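PDB 1UF3: hypothetical protein TT1561, which is of unknown function but binds calcium ions and has the fold of the calcineurin-like metallophosphoesterases, with phosphoesterase activity predicted but not established. Local coordinates for residues R3-Y7 with G32-I36. Residues are numbered along the deposited sequence; the frame is centred on the assembly and turned at random.
Sequences RTVRY and GADAI. With CA (calcium ion), chain S.
One carboxylate can serve a metal and a backbone at once, and Asp34 illustrates the principle. Its OD2 accepts two consecutive amides, Arg6 N at 2.9 Å and Tyr7 N at 2.8 Å, while OD1 binds a calcium ion at 2.2 Å. The m rotamer (chi1 −52°) directs the carboxylate at the bend at Arg6, whose phi/psi of −120/−41 interrupts otherwise extended residues and brings both N-H groups to one side. The backbone answers in kind: Asp34 N donates to Tyr7 O at 2.8 Å, and Ala35 N adds a weak bond to the same Tyr7 O at 3.3 Å. The nearest CA pairs are Val5 with Asp34 (5.2 Å) and Tyr7 with Ala33 (5.0 Å). Gly32, with positive phi (88/9) just after helix 27-31, supplies its O to the calcium at 2.4 Å; water 2 (2.6 Å), water 3 (2.5 Å) and water 4 (2.4 Å) also bind the calcium ion, and Met1 N and O of a second subunit complete this intersubunit site. Farther out, Val5 CG1 meets Ala35 CB at 4.1 Å, both side chains touching Trp104, and the Tyr7 ring turns its edge to OD2. Arg6 NH2 forms a salt bridge with Asp216 of the same chain and a hydrogen bond with Ala33 O of the second subunit. The contact joins the N-terminal ends of parallel neighbouring strands 7-12 and 35-39, with antiparallel strand 211-216 flanking 7-12 on its other side.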
ATOM      1  N   ARG A   3       1.306  -7.283   7.336  1.00 28.26           N
ATOM      2  CA  ARG A   3       2.740  -7.283   7.625  1.00 28.07           C
ATOM      3  C   ARG A   3       3.013  -7.840   9.020  1.00 26.17           C
ATOM      4  O   ARG A   3       2.078  -8.243   9.714  1.00 27.06           O
ATOM      5  CB  ARG A   3       3.284  -5.872   7.474  1.00 31.20           C
ATOM      6  CG  ARG A   3       3.141  -5.366   6.031  1.00 35.25           C
ATOM      7  CD  ARG A   3       3.586  -3.937   5.880  1.00 37.89           C
ATOM      8  NE  ARG A   3       3.240  -3.405   4.563  1.00 43.51           N
ATOM      9  CZ  ARG A   3       3.762  -3.837   3.416  1.00 44.45           C
ATOM     10  NH1 ARG A   3       4.659  -4.817   3.424  1.00 46.05           N
ATOM     11  NH2 ARG A   3       3.396  -3.279   2.266  1.00 43.47           N
ATOM     12  N   THR A   4       4.279  -7.880   9.432  1.00 23.01           N
ATOM     13  CA  THR A   4       4.641  -8.436  10.742  1.00 20.94           C
ATOM     14  C   THR A   4       4.034  -7.631  11.874  1.00 18.93           C
ATOM     15  O   THR A   4       3.802  -6.442  11.749  1.00 20.00           O
ATOM     16  CB  THR A   4       6.155  -8.441  10.978  1.00 22.03           C
ATOM     17  OG1 THR A   4       6.720  -7.262  10.378  1.00 27.76           O
ATOM     18  CG2 THR A   4       6.789  -9.691  10.439  1.00 20.63           C
ATOM     19  N   VAL A   5       3.765  -8.287  12.983  1.00 19.77           N
ATOM     20  CA  VAL A   5       3.196  -7.585  14.120  1.00 17.76           C
ATOM     21  C   VAL A   5       4.294  -6.922  14.958  1.00 19.75           C
ATOM     22  O   VAL A   5       5.188  -7.608  15.438  1.00 20.14           O
ATOM     23  CB  VAL A   5       2.461  -8.551  15.034  1.00 16.96           C
ATOM     24  CG1 VAL A   5       2.032  -7.809  16.323  1.00 15.72           C
ATOM     25  CG2 VAL A   5       1.269  -9.149  14.300  1.00 17.12           C
ATOM     26  N   ARG A   6       4.222  -5.604  15.118  1.00 20.56           N
ATOM     27  CA  ARG A   6       5.177  -4.879  15.944  1.00 24.30           C
ATOM     28  C   ARG A   6       4.442  -4.164  17.082  1.00 25.04           C
ATOM     29  O   ARG A   6       4.919  -4.156  18.217  1.00 27.16           O
ATOM     30  CB  ARG A   6       5.969  -3.833  15.141  1.00 25.71           C
ATOM     31  CG  ARG A   6       6.936  -3.031  16.047  1.00 34.68           C
ATOM     32  CD  ARG A   6       7.996  -2.189  15.296  1.00 37.21           C
ATOM     33  NE  ARG A   6       8.698  -1.314  16.236  1.00 40.56           N
ATOM     34  CZ  ARG A   6       9.407  -0.233  15.907  1.00 41.66           C
ATOM     35  NH1 ARG A   6       9.541   0.130  14.637  1.00 37.82           N
ATOM     36  NH2 ARG A   6       9.938   0.527  16.869  1.00 42.18           N
ATOM     37  N   TYR A   7       3.288  -3.570  16.766  1.00 23.59           N
ATOM     38  CA  TYR A   7       2.488  -2.849  17.744  1.00 22.34           C
ATOM     39  C   TYR A   7       1.192  -3.564  18.051  1.00 22.56           C
ATOM     40  O   TYR A   7       0.474  -3.991  17.143  1.00 23.68           O
ATOM     41  CB  TYR A   7       2.191  -1.437  17.245  1.00 23.84           C
ATOM     42  CG  TYR A   7       3.444  -0.651  17.023  1.00 24.75           C
ATOM     43  CD1 TYR A   7       4.094  -0.665  15.780  1.00 23.49           C
ATOM     44  CD2 TYR A   7       4.047   0.029  18.087  1.00 23.82           C
ATOM     45  CE1 TYR A   7       5.313  -0.022  15.608  1.00 25.86           C
ATOM     46  CE2 TYR A   7       5.272   0.664  17.927  1.00 27.11           C
ATOM     47  CZ  TYR A   7       5.904   0.631  16.683  1.00 27.22           C
ATOM     48  OH  TYR A   7       7.134   1.221  16.544  1.00 29.36           O
ATOM     49  N   GLY A  32      -2.157   2.704  14.185  1.00 28.08           N
ATOM     50  CA  GLY A  32      -1.350   1.889  13.296  1.00 24.93           C
ATOM     51  C   GLY A  32      -1.142   0.510  13.873  1.00 23.51           C
ATOM     52  O   GLY A  32      -0.358  -0.271  13.343  1.00 22.61           O
ATOM     53  N   ALA A  33      -1.847   0.199  14.961  1.00 20.06           N
ATOM     54  CA  ALA A  33      -1.730  -1.121  15.591  1.00 18.42           C
ATOM     55  C   ALA A  33      -1.762  -2.234  14.553  1.00 18.74           C
ATOM     56  O   ALA A  33      -2.502  -2.138  13.558  1.00 18.85           O
ATOM     57  CB  ALA A  33      -2.859  -1.323  16.564  1.00 19.26           C
ATOM     58  N   ASP A  34      -0.999  -3.298  14.807  1.00 17.30           N
ATOM     59  CA  ASP A  34      -0.931  -4.447  13.903  1.00 18.10           C
ATOM     60  C   ASP A  34      -1.784  -5.580  14.393  1.00 20.39           C
ATOM     61  O   ASP A  34      -2.167  -6.471  13.621  1.00 19.28           O
ATOM     62  CB  ASP A  34       0.503  -4.924  13.756  1.00 15.77           C
ATOM     63  CG  ASP A  34       1.420  -3.806  13.381  1.00 15.30           C
ATOM     64  OD1 ASP A  34       1.099  -3.100  12.392  1.00 12.83           O
ATOM     65  OD2 ASP A  34       2.430  -3.611  14.093  1.00 14.71           O
ATOM     66  N   ALA A  35      -2.080  -5.547  15.689  1.00 17.91           N
ATOM     67  CA  ALA A  35      -2.909  -6.558  16.293  1.00 17.94           C
ATOM     68  C   ALA A  35      -3.612  -6.014  17.549  1.00 19.53           C
ATOM     69  O   ALA A  35      -3.308  -4.910  18.011  1.00 19.75           O
ATOM     70  CB  ALA A  35      -2.081  -7.743  16.631  1.00 14.73           C
ATOM     71  N   ILE A  36      -4.553  -6.793  18.076  1.00 17.56           N
ATOM     72  CA  ILE A  36      -5.290  -6.418  19.269  1.00 19.12           C
ATOM     73  C   ILE A  36      -5.276  -7.627  20.184  1.00 18.64           C
ATOM     74  O   ILE A  36      -5.428  -8.768  19.729  1.00 19.91           O
ATOM     75  CB  ILE A  36      -6.774  -6.099  18.957  1.00 19.55           C
ATOM     76  CG1 ILE A  36      -6.894  -4.767  18.223  1.00 21.26           C
ATOM     77  CG2 ILE A  36      -7.590  -6.145  20.239  1.00 24.01           C
ATOM     78  CD1 ILE A  36      -8.297  -4.445  17.690  1.00 21.02           C
TER
HETATM   79 CA    CA S 914       0.935  -1.138  11.464  1.00 31.69          CA
HETATM   80  O   HOH W   1       0.831  -5.491  10.743  1.00 33.89           O
HETATM   81  O   HOH W   2      -1.452  -1.887  10.908  1.00 37.10           O
HETATM   82  O   HOH W   3       1.825  -2.118   9.368  1.00 26.38           O
HETATM   83  O   HOH W   4      -0.060   0.372   9.925  1.00 43.22           O